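Local coordinates for extracellular solute-binding protein family 1 (Kribbella flavida, PDB 5IXP) that probably captures a solute outside the cell and hands it to an ABC transporter for import, as other extracellular solute-binding proteins do, at residues S89-K95 / S312-Y317; G108-D112 / A291-T295; P115-C119 / V262-G266; W144-F148 / Q203-A207. All coordinates share one frame; numbering follows the deposited sequence. Where two conformers were deposited one is given.

Contact 1 (S89-K95 / S312-Y317); sequences SRWLDWK and STVDAY. With FMT (formic acid), chain B.
Arg90 and Leu92 bond through their backbones to Val314 and Ser312 respectively, so that Trp91 and Thr313 form a single beta bridge. Val314 N donates to Arg90 O at 3.0 Å, and Leu92 N donates to Ser312 O at 3.2 Å, with an N-H...O angle of 167°. Water 1 donates to Arg90 O and accepts from Asp315 N, tying the bridge to the 3-10 turn that begins at Val314. Side chains close round this backbone core. The methyl CG2 of Thr313 lies over a face of the Trp91 indole, 4.2 Å from the centroid of its five-membered ring, and runs beside the aliphatic part of Arg90, CG2 to CG 3.5 Å. A beta-branched threonine suits the place, since its methyl fills the corner between the two. At the indole edge, Ser312 OG stands in the ring plane, 3.2 Å from Trp91 CD1; this hydroxyl is bonded to Thr111 O. Leu92 divides its branches: CD2 meets Val314 CG1 at 3.8 Å, while CD1 lies at the edge of the Tyr317 ring. Further out, the Arg90 guanidinium grips a formic acid molecule, probably from the crystallisation liquor, through NE and NH1, and its NH2 bonds to Ala292 O. The bridge thus lies beside strand 108-121, where Trp91 NE1 reaches Gly110 O and Lys95 NZ reaches Asp112 O, with helices 297-307 and 335-344 packed around it.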
loop_
_atom_site.group_PDB
_atom_site.type_symbol
_atom_site.label_atom_id
_atom_site.label_comp_id
_atom_site.label_asym_id
_atom_site.label_seq_id
_atom_site.Cartn_x
_atom_site.Cartn_y
_atom_site.Cartn_z
ATOM N N SER A 89 -19.883 -6.210 3.519
ATOM C CA SER A 89 -20.035 -6.137 2.065
ATOM C C SER A 89 -19.842 -4.734 1.490
ATOM O O SER A 89 -19.778 -4.588 0.261
ATOM C CB SER A 89 -21.419 -6.637 1.695
ATOM O OG SER A 89 -22.365 -5.949 2.488
ATOM N N ARG A 90 -19.785 -3.706 2.338
ATOM C CA ARG A 90 -19.472 -2.354 1.885
ATOM C C ARG A 90 -18.085 -2.284 1.260
ATOM O O ARG A 90 -17.871 -1.540 0.294
ATOM C CB ARG A 90 -19.583 -1.393 3.082
ATOM C CG ARG A 90 -18.835 -0.095 2.948
ATOM C CD ARG A 90 -18.603 0.569 4.312
ATOM N NE ARG A 90 -19.833 1.108 4.893
ATOM C CZ ARG A 90 -19.874 1.827 6.011
ATOM N NH1 ARG A 90 -21.033 2.290 6.457
ATOM N NH2 ARG A 90 -18.750 2.093 6.677
ATOM N N TRP A 91 -17.138 -3.052 1.790
ATOM C CA TRP A 91 -15.736 -2.979 1.403
ATOM C C TRP A 91 -15.355 -4.104 0.446
ATOM O O TRP A 91 -15.984 -5.165 0.413
ATOM C CB TRP A 91 -14.833 -3.069 2.633
ATOM C CG TRP A 91 -14.801 -1.858 3.530
ATOM C CD1 TRP A 91 -14.025 -0.742 3.375
ATOM C CD2 TRP A 91 -15.542 -1.666 4.738
ATOM N NE1 TRP A 91 -14.253 0.144 4.405
ATOM C CE2 TRP A 91 -15.174 -0.404 5.259
ATOM C CE3 TRP A 91 -16.475 -2.440 5.432
ATOM C CZ2 TRP A 91 -15.724 0.110 6.434
ATOM C CZ3 TRP A 91 -17.021 -1.928 6.612
ATOM C CH2 TRP A 91 -16.642 -0.661 7.096
ATOM N N LEU A 92 -14.293 -3.856 -0.326
ATOM C CA LEU A 92 -13.569 -4.937 -0.982
ATOM C C LEU A 92 -13.222 -6.009 0.041
ATOM O O LEU A 92 -12.787 -5.702 1.155
ATOM C CB LEU A 92 -12.290 -4.396 -1.629
ATOM C CG LEU A 92 -12.510 -3.433 -2.794
ATOM C CD1 LEU A 92 -11.278 -2.594 -3.027
ATOM C CD2 LEU A 92 -12.895 -4.224 -4.065
ATOM N N ASP A 93 -13.422 -7.275 -0.335
ATOM C CA ASP A 93 -13.230 -8.353 0.633
ATOM C C ASP A 93 -11.801 -8.380 1.175
ATOM O O ASP A 93 -11.590 -8.617 2.373
ATOM C CB ASP A 93 -13.619 -9.704 0.020
ATOM C CG ASP A 93 -12.930 -9.992 -1.321
ATOM O OD1 ASP A 93 -13.203 -11.082 -1.883
ATOM O OD2 ASP A 93 -12.138 -9.158 -1.827
ATOM N N TRP A 94 -10.807 -8.102 0.326
ATOM C CA TRP A 94 -9.428 -8.116 0.811
ATOM C C TRP A 94 -9.143 -6.971 1.782
ATOM O O TRP A 94 -8.282 -7.108 2.662
ATOM C CB TRP A 94 -8.442 -8.087 -0.360
ATOM C CG TRP A 94 -8.574 -6.944 -1.342
ATOM C CD1 TRP A 94 -9.275 -6.948 -2.519
ATOM C CD2 TRP A 94 -7.932 -5.665 -1.264
ATOM N NE1 TRP A 94 -9.134 -5.741 -3.162
ATOM C CE2 TRP A 94 -8.309 -4.937 -2.418
ATOM C CE3 TRP A 94 -7.082 -5.061 -0.332
ATOM C CZ2 TRP A 94 -7.865 -3.646 -2.664
ATOM C CZ3 TRP A 94 -6.632 -3.774 -0.581
ATOM C CH2 TRP A 94 -7.027 -3.078 -1.739
ATOM N N LYS A 95 -9.840 -5.840 1.645
ATOM C CA LYS A 95 -9.666 -4.764 2.614
ATOM C C LYS A 95 -10.161 -5.192 3.990
ATOM O O LYS A 95 -9.491 -4.948 4.999
ATOM C CB LYS A 95 -10.393 -3.498 2.142
ATOM C CG LYS A 95 -10.219 -2.279 3.080
ATOM C CD LYS A 95 -8.823 -1.677 2.958
ATOM C CE LYS A 95 -8.672 -0.417 3.821
ATOM N NZ LYS A 95 -7.316 0.226 3.700
ATOM N N SER A 312 -12.029 2.515 -0.670
ATOM C CA SER A 312 -12.040 1.062 -0.567
ATOM C C SER A 312 -13.453 0.495 -0.532
ATOM O O SER A 312 -13.618 -0.717 -0.367
ATOM C CB SER A 312 -11.256 0.603 0.669
ATOM O OG SER A 312 -11.861 1.030 1.886
ATOM N N THR A 313 -14.469 1.340 -0.690
ATOM C CA THR A 313 -15.865 0.928 -0.617
ATOM C C THR A 313 -16.413 0.761 -2.030
ATOM O O THR A 313 -16.355 1.698 -2.839
ATOM C CB THR A 313 -16.688 1.966 0.151
ATOM O OG1 THR A 313 -16.419 3.273 -0.385
ATOM C CG2 THR A 313 -16.331 1.952 1.644
ATOM N N VAL A 314 -16.962 -0.421 -2.324
ATOM C CA VAL A 314 -17.262 -0.739 -3.724
ATOM C C VAL A 314 -18.351 0.164 -4.295
ATOM O O VAL A 314 -18.372 0.424 -5.507
ATOM C CB VAL A 314 -17.633 -2.224 -3.879
ATOM C CG1 VAL A 314 -16.442 -3.112 -3.530
ATOM C CG2 VAL A 314 -18.851 -2.573 -3.024
ATOM N N ASP A 315 -19.276 0.648 -3.459
ATOM C CA ASP A 315 -20.330 1.515 -3.980
ATOM C C ASP A 315 -19.766 2.807 -4.553
ATOM O O ASP A 315 -20.361 3.384 -5.467
ATOM C CB ASP A 315 -21.352 1.856 -2.894
ATOM C CG ASP A 315 -22.260 0.696 -2.553
ATOM O OD1 ASP A 315 -22.184 -0.337 -3.234
ATOM O OD2 ASP A 315 -23.053 0.825 -1.587
ATOM N N ALA A 316 -18.647 3.296 -4.011
ATOM C CA ALA A 316 -18.060 4.523 -4.527
ATOM C C ALA A 316 -17.623 4.370 -5.977
ATOM O O ALA A 316 -17.534 5.372 -6.699
ATOM C CB ALA A 316 -16.869 4.957 -3.658
ATOM N N TYR A 317 -17.361 3.140 -6.424
ATOM C CA TYR A 317 -16.924 2.923 -7.800
ATOM C C TYR A 317 -18.062 3.075 -8.794
ATOM O O TYR A 317 -17.808 3.084 -10.001
ATOM C CB TYR A 317 -16.294 1.535 -7.959
ATOM C CG TYR A 317 -15.153 1.242 -7.002
ATOM C CD1 TYR A 317 -14.458 2.269 -6.364
ATOM C CD2 TYR A 317 -14.771 -0.070 -6.741
ATOM C CE1 TYR A 317 -13.417 1.994 -5.491
ATOM C CE2 TYR A 317 -13.737 -0.354 -5.875
ATOM C CZ TYR A 317 -13.062 0.681 -5.247
ATOM O OH TYR A 317 -12.026 0.390 -4.381
HETATM C C FMT B . -23.147 1.318 3.980
HETATM O O1 FMT B . -23.312 2.400 4.539
HETATM O O2 FMT B . -22.221 1.083 3.207
HETATM O O HOH W 1 -19.637 0.229 -0.672
#

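Contact 2 (G108-D112 / A291-T295)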
loop_
_atom_site.group_PDB
_atom_site.type_symbol
_atom_site.label_atom_id
_atom_site.label_comp_id
_atom_site.label_asym_id
_atom_site.label_seq_id
_atom_site.Cartn_x
_atom_site.Cartn_y
_atom_site.Cartn_z
ATOM N N GLY A 108 -10.761 -3.204 12.515
ATOM C CA GLY A 108 -10.659 -1.946 11.793
ATOM C C GLY A 108 -11.683 -1.814 10.684
ATOM O O GLY A 108 -12.079 -2.795 10.046
ATOM N N TYR A 109 -12.100 -0.568 10.458
ATOM C CA TYR A 109 -12.904 -0.178 9.309
ATOM C C TYR A 109 -12.008 0.509 8.282
ATOM O O TYR A 109 -11.335 1.494 8.604
ATOM C CB TYR A 109 -14.022 0.772 9.732
ATOM C CG TYR A 109 -15.186 0.123 10.446
ATOM C CD1 TYR A 109 -15.554 -1.193 10.171
ATOM C CD2 TYR A 109 -15.949 0.844 11.360
ATOM C CE1 TYR A 109 -16.649 -1.784 10.792
ATOM C CE2 TYR A 109 -17.044 0.262 11.999
ATOM C CZ TYR A 109 -17.385 -1.051 11.713
ATOM O OH TYR A 109 -18.476 -1.625 12.345
ATOM N N GLY A 110 -12.035 0.018 7.044
ATOM C CA GLY A 110 -11.069 0.468 6.052
ATOM C C GLY A 110 -11.348 1.870 5.521
ATOM O O GLY A 110 -12.488 2.232 5.203
ATOM N N THR A 111 -10.275 2.667 5.418
ATOM C CA THR A 111 -10.364 3.982 4.799
ATOM C C THR A 111 -9.935 3.861 3.341
ATOM O O THR A 111 -10.648 3.231 2.555
ATOM C CB THR A 111 -9.536 5.022 5.571
ATOM O OG1 THR A 111 -8.138 4.718 5.483
ATOM C CG2 THR A 111 -9.952 5.030 7.049
ATOM N N ASP A 112 -8.792 4.435 2.952
ATOM C CA ASP A 112 -8.417 4.411 1.543
ATOM C C ASP A 112 -7.550 3.184 1.218
ATOM O O ASP A 112 -7.228 2.364 2.087
ATOM C CB ASP A 112 -7.716 5.716 1.156
ATOM C CG ASP A 112 -6.402 5.935 1.905
ATOM O OD1 ASP A 112 -6.181 5.296 2.955
ATOM O OD2 ASP A 112 -5.585 6.765 1.442
ATOM N N ALA A 291 -16.777 5.838 13.382
ATOM C CA ALA A 291 -15.812 5.217 12.476
ATOM C C ALA A 291 -16.511 4.609 11.266
ATOM O O ALA A 291 -16.016 4.711 10.133
ATOM C CB ALA A 291 -15.001 4.154 13.210
ATOM N N ALA A 292 -17.667 3.978 11.485
ATOM C CA ALA A 292 -18.416 3.422 10.364
ATOM C C ALA A 292 -18.898 4.525 9.430
ATOM O O ALA A 292 -18.879 4.367 8.202
ATOM C CB ALA A 292 -19.595 2.591 10.878
ATOM N N TRP A 293 -19.331 5.657 9.989
ATOM C CA TRP A 293 -19.803 6.740 9.134
ATOM C C TRP A 293 -18.653 7.361 8.342
ATOM O O TRP A 293 -18.790 7.639 7.141
ATOM C CB TRP A 293 -20.521 7.795 9.975
ATOM C CG TRP A 293 -21.050 8.931 9.153
ATOM C CD1 TRP A 293 -22.234 8.966 8.469
ATOM C CD2 TRP A 293 -20.416 10.192 8.923
ATOM N NE1 TRP A 293 -22.377 10.173 7.829
ATOM C CE2 TRP A 293 -21.272 10.944 8.090
ATOM C CE3 TRP A 293 -19.208 10.761 9.342
ATOM C CZ2 TRP A 293 -20.956 12.231 7.664
ATOM C CZ3 TRP A 293 -18.903 12.046 8.930
ATOM C CH2 TRP A 293 -19.777 12.770 8.098
ATOM N N LEU A 294 -17.510 7.584 8.995
ATOM C CA LEU A 294 -16.369 8.169 8.302
ATOM C C LEU A 294 -15.891 7.292 7.150
ATOM O O LEU A 294 -15.274 7.800 6.208
ATOM C CB LEU A 294 -15.212 8.406 9.287
ATOM C CG LEU A 294 -15.389 9.549 10.300
ATOM C CD1 LEU A 294 -14.332 9.425 11.399
ATOM C CD2 LEU A 294 -15.309 10.932 9.630
ATOM N N THR A 295 -16.129 5.981 7.216
ATOM C CA THR A 295 -15.664 5.071 6.174
ATOM C C THR A 295 -16.781 4.619 5.238
ATOM O O THR A 295 -16.545 3.753 4.387
ATOM C CB THR A 295 -14.973 3.851 6.796
ATOM O OG1 THR A 295 -15.882 3.174 7.684
ATOM C CG2 THR A 295 -13.725 4.294 7.569
#
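Tyr109 and Thr295 cross at about a right angle, the tyrosine pointing from its strand at the last turn of helix 284-294. Its CB comes within 3.7 Å of Thr295 OG1, and the ring atoms CD2 and CE2 meet two successive alanines. CE2 of Tyr109 touches Ala292 CB at 3.6 Å, and CD2 lies 3.9 Å from Ala291 CB. The small alanine methyls let the broad ring come down close to the helix backbone, CD2 standing 3.6 Å from Ala292 N. With CG beside the backbone N (chi1 -75°), Tyr109 directs its ring along these residues. Thr295, the first residue to leave helical angles, turns its hydroxyl back to the helix end, where Ala291 O and Ala292 O are both near; its methyl CG2 faces the strand instead, 3.9 Å from Thr111 CG2. Threonine therefore serves both sides, polar to the helix and apolar to the strand. From Gly110 it is the carbonyl O that touches, 3.4 Å from Thr295 CG2. Strand 108-121 pairs here with strand 269-276, through Tyr109 with Leu275 and Thr111 with Ser273, while helix 84-87 touches both Tyr109 and Ala292, and Leu294 packs between Leu275 and helix 15-24.

Contact 3 (P115-C119 / V262-G266)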
loop_
_atom_site.group_PDB
_atom_site.type_symbol
_atom_site.label_atom_id
_atom_site.label_comp_id
_atom_site.label_asym_id
_atom_site.label_seq_id
_atom_site.Cartn_x
_atom_site.Cartn_y
_atom_site.Cartn_z
ATOM N N PRO A 115 -4.446 0.826 -4.772
ATOM C CA PRO A 115 -4.437 -0.182 -5.843
ATOM C C PRO A 115 -3.409 0.188 -6.900
ATOM O O PRO A 115 -3.252 1.357 -7.255
ATOM C CB PRO A 115 -5.865 -0.128 -6.392
ATOM C CG PRO A 115 -6.278 1.296 -6.167
ATOM C CD PRO A 115 -5.665 1.657 -4.811
ATOM N N GLU A 116 -2.681 -0.815 -7.383
ATOM C CA GLU A 116 -1.473 -0.571 -8.153
ATOM C C GLU A 116 -1.653 -0.852 -9.635
ATOM O O GLU A 116 -2.267 -1.852 -10.025
ATOM C CB GLU A 116 -0.322 -1.417 -7.628
ATOM C CG GLU A 116 0.105 -1.006 -6.218
ATOM C CD GLU A 116 1.219 -1.861 -5.709
ATOM O OE1 GLU A 116 0.956 -3.018 -5.329
ATOM O OE2 GLU A 116 2.360 -1.376 -5.698
ATOM N N ALA A 117 -1.074 0.019 -10.449
ATOM C CA ALA A 117 -0.945 -0.181 -11.884
ATOM C C ALA A 117 0.545 -0.188 -12.224
ATOM O O ALA A 117 1.397 -0.187 -11.335
ATOM C CB ALA A 117 -1.710 0.901 -12.646
ATOM N N ILE A 118 0.864 -0.203 -13.515
ATOM C CA ILE A 118 2.229 0.045 -13.967
ATOM C C ILE A 118 2.255 1.400 -14.653
ATOM O O ILE A 118 1.594 1.595 -15.680
ATOM C CB ILE A 118 2.754 -1.050 -14.912
ATOM C CG1 ILE A 118 2.787 -2.428 -14.226
ATOM C CG2 ILE A 118 4.147 -0.679 -15.395
ATOM C CD1 ILE A 118 3.708 -2.513 -12.990
ATOM N N CYS A 119 2.974 2.351 -14.075
ATOM C CA CYS A 119 3.234 3.568 -14.820
ATOM C C CYS A 119 4.514 3.389 -15.623
ATOM O O CYS A 119 5.359 2.541 -15.320
ATOM C CB CYS A 119 3.329 4.790 -13.901
ATOM S SG CYS A 119 4.581 4.706 -12.608
ATOM N N VAL A 262 -2.978 -2.516 -15.755
ATOM C CA VAL A 262 -2.421 -3.860 -15.638
ATOM C C VAL A 262 -1.599 -3.898 -14.366
ATOM O O VAL A 262 -1.103 -2.867 -13.901
ATOM C CB VAL A 262 -1.557 -4.228 -16.876
ATOM C CG1 VAL A 262 -0.275 -3.397 -16.892
ATOM C CG2 VAL A 262 -1.207 -5.717 -16.891
ATOM N N PHE A 263 -1.461 -5.096 -13.795
ATOM C CA PHE A 263 -0.465 -5.281 -12.761
ATOM C C PHE A 263 0.027 -6.715 -12.915
ATOM O O PHE A 263 -0.801 -7.640 -12.965
ATOM C CB PHE A 263 -0.983 -5.043 -11.339
ATOM C CG PHE A 263 0.118 -4.849 -10.341
ATOM C CD1 PHE A 263 0.862 -3.673 -10.341
ATOM C CD2 PHE A 263 0.429 -5.836 -9.422
ATOM C CE1 PHE A 263 1.889 -3.479 -9.437
ATOM C CE2 PHE A 263 1.466 -5.649 -8.505
ATOM C CZ PHE A 263 2.193 -4.468 -8.518
ATOM N N PRO A 264 1.335 -6.932 -13.013
ATOM C CA PRO A 264 1.838 -8.297 -13.201
ATOM C C PRO A 264 1.373 -9.197 -12.067
ATOM O O PRO A 264 1.462 -8.835 -10.892
ATOM C CB PRO A 264 3.363 -8.118 -13.205
ATOM C CG PRO A 264 3.583 -6.673 -13.557
ATOM C CD PRO A 264 2.424 -5.948 -12.911
ATOM N N GLY A 265 0.852 -10.371 -12.433
ATOM C CA GLY A 265 0.317 -11.301 -11.464
ATOM C C GLY A 265 -1.143 -11.099 -11.137
ATOM O O GLY A 265 -1.708 -11.901 -10.388
ATOM N N GLY A 266 -1.774 -10.061 -11.674
ATOM C CA GLY A 266 -3.191 -9.851 -11.458
ATOM C C GLY A 266 -3.508 -8.503 -10.843
ATOM O O GLY A 266 -4.083 -7.633 -11.506
#
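Phe263 fits its ring against the strand beside Glu116 and Ala117, forming the close part of this contact. Its CE1 lies 3.5 Å from Glu116 CB, and Ala117 O sits at the ring edge, 3.7 Å from Phe263 CD1. CG of Phe263 stands opposite its own backbone N (chi1 -163°), which swings the ring across to the strand. The Glu116 carboxylate continues past the ring at a tilt of 33°, with Glu116 OE1 3.7 Å from Phe263 CZ. At the other end the ethyl branch of Ile118 extends to Pro264, CD1 meeting CD tip to tip at 3.7 Å. Val262 O is close to the strand backbone, 3.4 Å from Ala117 CA in a CA-H...O contact. The packing slackens at the partly exposed Val262, whose CG1 is 4.2 Å from Ile118 CG1. Beyond it the chain makes a type II turn, with Pro264 suited to the second position and the exposed Gly265 to the third, where phi is positive. Gly266 N closes that turn onto Phe263 O at 2.9 Å. The arrangement is a beta turn in the connection between strands 257-260 and 269-276, both antiparallel partners of strand 108-121, in the mixed sheet of this periplasmic-binding-protein-like fold.

Contact 4 (W144-F148 / Q203-A207); sequences WTSYF and QIVAA
Gln203 NE2 gives a hydrogen bond to Thr145 OG1 at 3.0 Å, the hydrogen bond that joins these two segments. The hydroxyl lies nearly in the amide plane, although the N-H...O angle of 143° leaves the bond somewhat bent. Glutamine suits the place because its long chain can span the gap between helices while its amide still ends in a donor. Its CG is turned opposite the backbone N and the rest of the chain is extended, so the amide reaches the first turn of helix 144-157. On the way it runs past Phe148: Gln203 CG lies 3.7 Å from both CD2 and CE2 of Phe148, and NE2 stands at the edge of the ring, in its plane. Ring and amide planes are 51° apart, so the two groups do not stack. The helix segments run nearly parallel, at 5° between their directions, with axes 11.2 Å apart. Helix 144-157 here meets helix 195-209 in the alpha-helical part of a solute-binding fold, and a phenylalanine is large enough to bridge so wide a spacing. At the other rim of the ring, on the same side of its plane as Gln203 CG, Ala207 CB approaches CD1 of Phe148 at 3.8 Å; alanine brings the second helix near, the CA atoms of these two residues being 6.7 Å apart. Ile204 CG1 makes a looser apolar contact with Phe148 CZ at 4.3 Å. Met174 of helix 167-175 packs against Trp144, Gln203 and Ile204, while Trp144 NE1 bonds to Gln177 OE1.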
loop_
_atom_site.group_PDB
_atom_site.type_symbol
_atom_site.label_atom_id
_atom_site.label_comp_id
_atom_site.label_asym_id
_atom_site.label_seq_id
_atom_site.Cartn_x
_atom_site.Cartn_y
_atom_site.Cartn_z
ATOM N N TRP A 144 5.038 -11.477 -13.898
ATOM C CA TRP A 144 6.347 -10.889 -13.632
ATOM C C TRP A 144 7.389 -11.377 -14.629
ATOM O O TRP A 144 8.276 -10.617 -15.032
ATOM C CB TRP A 144 6.768 -11.174 -12.187
ATOM C CG TRP A 144 5.913 -10.396 -11.237
ATOM C CD1 TRP A 144 4.878 -10.868 -10.469
ATOM C CD2 TRP A 144 5.973 -8.986 -11.009
ATOM N NE1 TRP A 144 4.308 -9.834 -9.762
ATOM C CE2 TRP A 144 4.958 -8.668 -10.080
ATOM C CE3 TRP A 144 6.788 -7.959 -11.503
ATOM C CZ2 TRP A 144 4.742 -7.359 -9.625
ATOM C CZ3 TRP A 144 6.574 -6.663 -11.060
ATOM C CH2 TRP A 144 5.563 -6.372 -10.125
ATOM N N THR A 145 7.287 -12.632 -15.058
ATOM C CA THR A 145 8.219 -13.129 -16.068
ATOM C C THR A 145 8.149 -12.276 -17.334
ATOM O O THR A 145 9.178 -11.873 -17.886
ATOM C CB THR A 145 7.920 -14.595 -16.366
ATOM O OG1 THR A 145 8.131 -15.366 -15.177
ATOM C CG2 THR A 145 8.843 -15.116 -17.457
ATOM N N SER A 146 6.932 -11.957 -17.783
ATOM C CA SER A 146 6.769 -11.094 -18.953
ATOM C C SER A 146 7.259 -9.675 -18.680
ATOM O O SER A 146 7.821 -9.023 -19.569
ATOM C CB SER A 146 5.305 -11.076 -19.387
ATOM O OG SER A 146 4.864 -12.379 -19.729
ATOM N N TYR A 147 7.030 -9.171 -17.465
ATOM C CA TYR A 147 7.534 -7.848 -17.098
ATOM C C TYR A 147 9.057 -7.781 -17.216
ATOM O O TYR A 147 9.608 -6.844 -17.809
ATOM C CB TYR A 147 7.066 -7.513 -15.679
ATOM C CG TYR A 147 7.591 -6.219 -15.107
ATOM C CD1 TYR A 147 7.017 -4.994 -15.454
ATOM C CD2 TYR A 147 8.639 -6.226 -14.201
ATOM C CE1 TYR A 147 7.490 -3.796 -14.905
ATOM C CE2 TYR A 147 9.119 -5.048 -13.648
ATOM C CZ TYR A 147 8.543 -3.842 -14.004
ATOM O OH TYR A 147 9.026 -2.694 -13.445
ATOM N N PHE A 148 9.760 -8.775 -16.667
ATOM C CA PHE A 148 11.220 -8.763 -16.749
ATOM C C PHE A 148 11.707 -9.032 -18.171
ATOM O O PHE A 148 12.711 -8.457 -18.606
ATOM C CB PHE A 148 11.810 -9.776 -15.768
ATOM C CG PHE A 148 11.539 -9.434 -14.314
ATOM C CD1 PHE A 148 11.863 -8.178 -13.807
ATOM C CD2 PHE A 148 10.938 -10.358 -13.470
ATOM C CE1 PHE A 148 11.604 -7.852 -12.466
ATOM C CE2 PHE A 148 10.669 -10.044 -12.135
ATOM C CZ PHE A 148 11.005 -8.791 -11.625
ATOM N N GLN A 203 14.428 -14.394 -9.050
ATOM C CA GLN A 203 13.994 -13.707 -10.262
ATOM C C GLN A 203 14.354 -12.223 -10.224
ATOM O O GLN A 203 14.752 -11.650 -11.247
ATOM C CB GLN A 203 12.491 -13.909 -10.460
ATOM C CG GLN A 203 11.969 -13.457 -11.803
ATOM C CD GLN A 203 10.553 -13.962 -12.070
ATOM O OE1 GLN A 203 9.796 -14.234 -11.139
ATOM N NE2 GLN A 203 10.200 -14.103 -13.346
ATOM N N ILE A 204 14.219 -11.578 -9.060
ATOM C CA ILE A 204 14.605 -10.175 -8.963
ATOM C C ILE A 204 16.117 -10.029 -9.030
ATOM O O ILE A 204 16.632 -9.103 -9.668
ATOM C CB ILE A 204 14.042 -9.548 -7.678
ATOM C CG1 ILE A 204 12.528 -9.639 -7.705
ATOM C CG2 ILE A 204 14.485 -8.085 -7.544
ATOM C CD1 ILE A 204 11.898 -9.175 -6.417
ATOM N N VAL A 205 16.855 -10.915 -8.354
ATOM C CA VAL A 205 18.311 -10.860 -8.443
ATOM C C VAL A 205 18.759 -11.014 -9.893
ATOM O O VAL A 205 19.631 -10.277 -10.371
ATOM C CB VAL A 205 18.951 -11.922 -7.531
ATOM C CG1 VAL A 205 20.431 -12.069 -7.843
ATOM C CG2 VAL A 205 18.750 -11.540 -6.061
ATOM N N ALA A 206 18.147 -11.944 -10.629
ATOM C CA ALA A 206 18.517 -12.104 -12.032
ATOM C C ALA A 206 18.242 -10.826 -12.816
ATOM O O ALA A 206 19.029 -10.443 -13.687
ATOM C CB ALA A 206 17.781 -13.295 -12.644
ATOM N N ALA A 207 17.138 -10.139 -12.502
ATOM C CA ALA A 207 16.856 -8.859 -13.143
ATOM C C ALA A 207 17.948 -7.835 -12.843
ATOM O O ALA A 207 18.364 -7.085 -13.738
ATOM C CB ALA A 207 15.488 -8.335 -12.692
#

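In the fold
Strand 108-121 runs through the arrangement: contact 2 uses its beginning and contact 3 its later part, with centres about 25 Å apart. Contact 1 lies beside contact 2, centres about 11 Å apart, and is tied by side-chain hydrogen bonds onto the start of the strand. Contact 4 packs on the turn of contact 3, where Trp144 meets Phe263 and Pro264, at about 15 Å between centres. Contacts 2 and 4 lie on opposite sides of the chain's centre. Along the sequence the pairings enclose one another, 1 outermost, then 2, 3 and 4. The shared strand probably spans between the two lobes usual in solute-binding proteins.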